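Local coordinates for RND efflux system, outer membrane lipoprotein, NodT family (Burkholderia mallei, PDB 6U94) that probably serves as the outer-membrane channel component of a tripartite efflux pump, giving exported compounds a way out of the periplasm, at residues V423-A426 / Q427-F431; Q434-L437 / V438-K441. All coordinates share one frame; numbering follows the deposited sequence.

Contact 1: residues V423-A426 / Q427-F431; sequences VFDA and QRQLF
Arg428 reaches back along its own helix to Asp425 and Phe424, one turn earlier, and its side chain can be followed atom by atom. CB lies 3.4 Å from Phe424 O, the carbonyl that also accepts the Arg428 backbone N-H. The chain bends at the CG-CD bond (chi3 95°), which brings the guanidinium to the Asp425 carboxylate. NE then makes a weak, bent bond to Asp425 OD1, at 3.2 Å. NH2 makes the main one: a salt bridge to Asp425 OD1 at 2.5 Å, with an N-H...O angle of 162°. OD1 lies at the guanidinium edge, near its plane, yet the arginine meets this oxygen from above the carboxylate plane, and the two flat groups stand almost perpendicular, 89° apart. NH1, the remaining tip, approaches Phe424 CE2 at 3.8 Å; this ring atom lies over one guanidinium face, toward its rim. Asp425 CG is anti to the backbone N and beside the carbonyl carbon, which turns the carboxylate to the following turn. From the next residue, Gln429 NE2 adds a weak bond of 3.2 Å to the same OD1, which thus takes one strong and two weak N-H bonds and probably has its negative charge partly offset. Beneath the side chains run regular bonds from N of residue i+4 to O of residue i, among them Leu430 N to Ala426 O at 2.8 Å. Arg428 and Gln429 lie on the exposed flank of helix 421-454, while the Phe424 ring leads from the cluster to Thr220 and Gln221 of helix 211-247. Val423 and Ala426 rest on helix 362-415 and Gln427 on helix 156-203, within the long helical bundle of the outer membrane factor fold.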
# COMPACT_ATOMS: atom_id res chain seq x y z
N VAL A 423 31.84 -18.43 3.09
CA VAL A 423 31.65 -16.98 3.11
C VAL A 423 30.81 -16.55 1.92
O VAL A 423 29.90 -15.72 2.05
CB VAL A 423 33.02 -16.27 3.13
CG1 VAL A 423 32.84 -14.77 3.05
CG2 VAL A 423 33.81 -16.66 4.38
N PHE A 424 31.10 -17.11 0.74
CA PHE A 424 30.36 -16.75 -0.46
C PHE A 424 28.87 -17.05 -0.30
O PHE A 424 28.02 -16.20 -0.58
CB PHE A 424 30.94 -17.51 -1.66
CG PHE A 424 30.04 -17.51 -2.87
CD1 PHE A 424 29.95 -16.40 -3.68
CD2 PHE A 424 29.28 -18.63 -3.18
CE1 PHE A 424 29.13 -16.39 -4.79
CE2 PHE A 424 28.45 -18.63 -4.29
CZ PHE A 424 28.38 -17.51 -5.09
N ASP A 425 28.54 -18.26 0.14
CA ASP A 425 27.14 -18.66 0.24
C ASP A 425 26.40 -17.85 1.30
O ASP A 425 25.24 -17.47 1.10
CB ASP A 425 27.03 -20.15 0.55
CG ASP A 425 25.60 -20.64 0.62
OD1 ASP A 425 24.73 -20.04 -0.04
OD2 ASP A 425 25.35 -21.61 1.35
N ALA A 426 27.05 -17.57 2.43
CA ALA A 426 26.39 -16.84 3.50
C ALA A 426 26.17 -15.38 3.13
O ALA A 426 25.11 -14.81 3.40
CB ALA A 426 27.20 -16.95 4.79
N GLN A 427 27.18 -14.75 2.52
CA GLN A 427 27.04 -13.35 2.11
C GLN A 427 25.94 -13.18 1.07
O GLN A 427 25.15 -12.23 1.14
CB GLN A 427 28.37 -12.83 1.57
CG GLN A 427 28.36 -11.36 1.15
CD GLN A 427 27.84 -11.15 -0.26
OE1 GLN A 427 27.84 -12.07 -1.08
NE2 GLN A 427 27.39 -9.93 -0.55
N ARG A 428 25.87 -14.10 0.10
CA ARG A 428 24.86 -14.01 -0.94
C ARG A 428 23.46 -14.16 -0.37
O ARG A 428 22.52 -13.49 -0.82
CB ARG A 428 25.14 -15.07 -2.01
CG ARG A 428 23.92 -15.83 -2.49
CD ARG A 428 24.31 -17.00 -3.39
NE ARG A 428 24.40 -18.26 -2.65
CZ ARG A 428 24.59 -19.44 -3.23
NH1 ARG A 428 24.72 -19.53 -4.54
NH2 ARG A 428 24.66 -20.54 -2.49
N GLN A 429 23.29 -15.03 0.63
CA GLN A 429 22.00 -15.15 1.29
C GLN A 429 21.71 -13.94 2.17
O GLN A 429 20.55 -13.53 2.29
CB GLN A 429 21.94 -16.43 2.12
CG GLN A 429 21.89 -17.70 1.31
CD GLN A 429 21.67 -18.93 2.17
OE1 GLN A 429 21.24 -18.82 3.32
NE2 GLN A 429 21.98 -20.10 1.63
N LEU A 430 22.74 -13.37 2.80
CA LEU A 430 22.53 -12.21 3.66
C LEU A 430 22.08 -11.00 2.85
O LEU A 430 21.12 -10.32 3.21
CB LEU A 430 23.82 -11.90 4.43
CG LEU A 430 23.82 -10.63 5.29
CD1 LEU A 430 22.79 -10.72 6.40
CD2 LEU A 430 25.21 -10.39 5.86
N PHE A 431 22.77 -10.72 1.74
CA PHE A 431 22.42 -9.58 0.91
C PHE A 431 21.02 -9.73 0.30
O PHE A 431 20.30 -8.74 0.16
CB PHE A 431 23.47 -9.38 -0.19
CG PHE A 431 23.20 -8.21 -1.08
CD1 PHE A 431 22.91 -6.97 -0.55
CD2 PHE A 431 23.27 -8.35 -2.46
CE1 PHE A 431 22.66 -5.88 -1.37
CE2 PHE A 431 23.03 -7.26 -3.29
CZ PHE A 431 22.73 -6.03 -2.74

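Contact 2: residues Q434-L437 / V438-K441; sequences QQLL and VTYK
Leu436 O accepts two hydrogen bonds, from the backbone N of Tyr440 at 2.9 Å and from the hydroxyl of Thr439 at 2.8 Å, both arriving from the same face of the carbonyl plane. The threonine can do this because OG1 sits between its backbone N and carbonyl carbon (chi1 75°), turned back over the preceding turn. OG1 comes in from the flank of the carbonyl, with a C=O...O angle of 118°. Lys441 N makes the next helical bond, to Leu437 O at 2.9 Å. Gln435 O, by contrast, receives only weak bonds across the contact, from Val438 N and Thr439 N. Outward from this backbone, Leu436 splits its two methyls: CD2 touches Thr439 OG1 and stands over one face of the Tyr440 ring, near its rim, while CD1 lies 4.1 Å from Tyr440 CE2. Farther round the helix the extended Lys441 chain lays its CE 3.9 Å from Leu437 CD1. Leu437 also packs on Glu396 and Ile399 of helix 362-415, and Val438 on Ala179 and Leu183 of helix 156-203. The chemistry implies a threonine that bonds back to the i-3 carbonyl of its own helix, a common way for such a hydroxyl to meet its hydrogen-bonding need, with Leu436 CD2 beside it and the aliphatic part of the lysine joining the apolar packing.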
# COMPACT_ATOMS: atom_id res chain seq x y z
N GLN A 434 18.58 -8.93 3.19
CA GLN A 434 18.54 -7.52 3.55
C GLN A 434 17.71 -6.72 2.56
O GLN A 434 17.02 -5.77 2.94
CB GLN A 434 19.95 -6.96 3.66
CG GLN A 434 20.78 -7.57 4.78
CD GLN A 434 22.19 -7.03 4.81
OE1 GLN A 434 22.91 -7.05 3.81
NE2 GLN A 434 22.61 -6.53 5.97
N GLN A 435 17.77 -7.08 1.27
CA GLN A 435 16.92 -6.43 0.29
C GLN A 435 15.46 -6.75 0.53
O GLN A 435 14.60 -5.86 0.46
CB GLN A 435 17.34 -6.84 -1.12
CG GLN A 435 18.74 -6.40 -1.51
CD GLN A 435 19.22 -7.07 -2.79
OE1 GLN A 435 20.05 -7.99 -2.74
NE2 GLN A 435 18.72 -6.61 -3.93
N LEU A 436 15.15 -8.01 0.84
CA LEU A 436 13.76 -8.39 1.09
C LEU A 436 13.18 -7.67 2.29
O LEU A 436 11.98 -7.39 2.32
CB LEU A 436 13.66 -9.91 1.30
CG LEU A 436 13.13 -10.72 0.12
CD1 LEU A 436 12.74 -12.12 0.57
CD2 LEU A 436 11.94 -10.01 -0.52
N LEU A 437 14.01 -7.36 3.30
CA LEU A 437 13.51 -6.66 4.48
C LEU A 437 12.96 -5.29 4.12
O LEU A 437 11.91 -4.88 4.64
CB LEU A 437 14.62 -6.54 5.52
CG LEU A 437 14.27 -5.74 6.78
CD1 LEU A 437 13.07 -6.33 7.49
CD2 LEU A 437 15.47 -5.68 7.72
N VAL A 438 13.66 -4.56 3.24
CA VAL A 438 13.20 -3.23 2.85
C VAL A 438 11.87 -3.33 2.11
O VAL A 438 10.93 -2.58 2.39
CB VAL A 438 14.26 -2.52 1.99
CG1 VAL A 438 13.74 -1.18 1.50
CG2 VAL A 438 15.54 -2.33 2.79
N THR A 439 11.77 -4.27 1.17
CA THR A 439 10.53 -4.42 0.40
C THR A 439 9.37 -4.81 1.29
O THR A 439 8.23 -4.36 1.08
CB THR A 439 10.72 -5.46 -0.71
OG1 THR A 439 10.71 -6.77 -0.13
CG2 THR A 439 12.05 -5.25 -1.43
N TYR A 440 9.62 -5.65 2.30
CA TYR A 440 8.56 -6.03 3.23
C TYR A 440 8.16 -4.87 4.13
O TYR A 440 6.99 -4.76 4.52
CB TYR A 440 9.01 -7.22 4.09
CG TYR A 440 8.97 -8.56 3.40
CD1 TYR A 440 8.04 -8.82 2.40
CD2 TYR A 440 9.86 -9.57 3.75
CE1 TYR A 440 8.00 -10.06 1.77
CE2 TYR A 440 9.82 -10.80 3.13
CZ TYR A 440 8.90 -11.04 2.14
OH TYR A 440 8.87 -12.27 1.52
N LYS A 441 9.11 -4.00 4.49
CA LYS A 441 8.76 -2.82 5.26
C LYS A 441 7.90 -1.87 4.44
O LYS A 441 6.92 -1.30 4.94
CB LYS A 441 10.02 -2.11 5.75
CG LYS A 441 10.76 -2.83 6.87
CD LYS A 441 11.96 -2.03 7.33
CE LYS A 441 12.59 -2.64 8.58
NZ LYS A 441 13.71 -1.81 9.10

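Both contacts lie in series on helix 421-454, their centres about 16 Å apart, and each joins neighbouring turns of that one helix. Contact 1 is partly buried but farther from the centre of the chain, about 30 Å centre to centre; contact 2 is a surface contact only about 14 Å from it, again between centres. Helices 362-415 and 156-203 flank both, and helix 211-247 also packs against Phe424 in contact 1. Their chemistry separates them: at 423-431 a carboxylate gathers charged and amide donors on the exposed flank, whereas at 434-441 a hydroxyl bonds to the backbone and leucines meet tyrosine and the lysine chain.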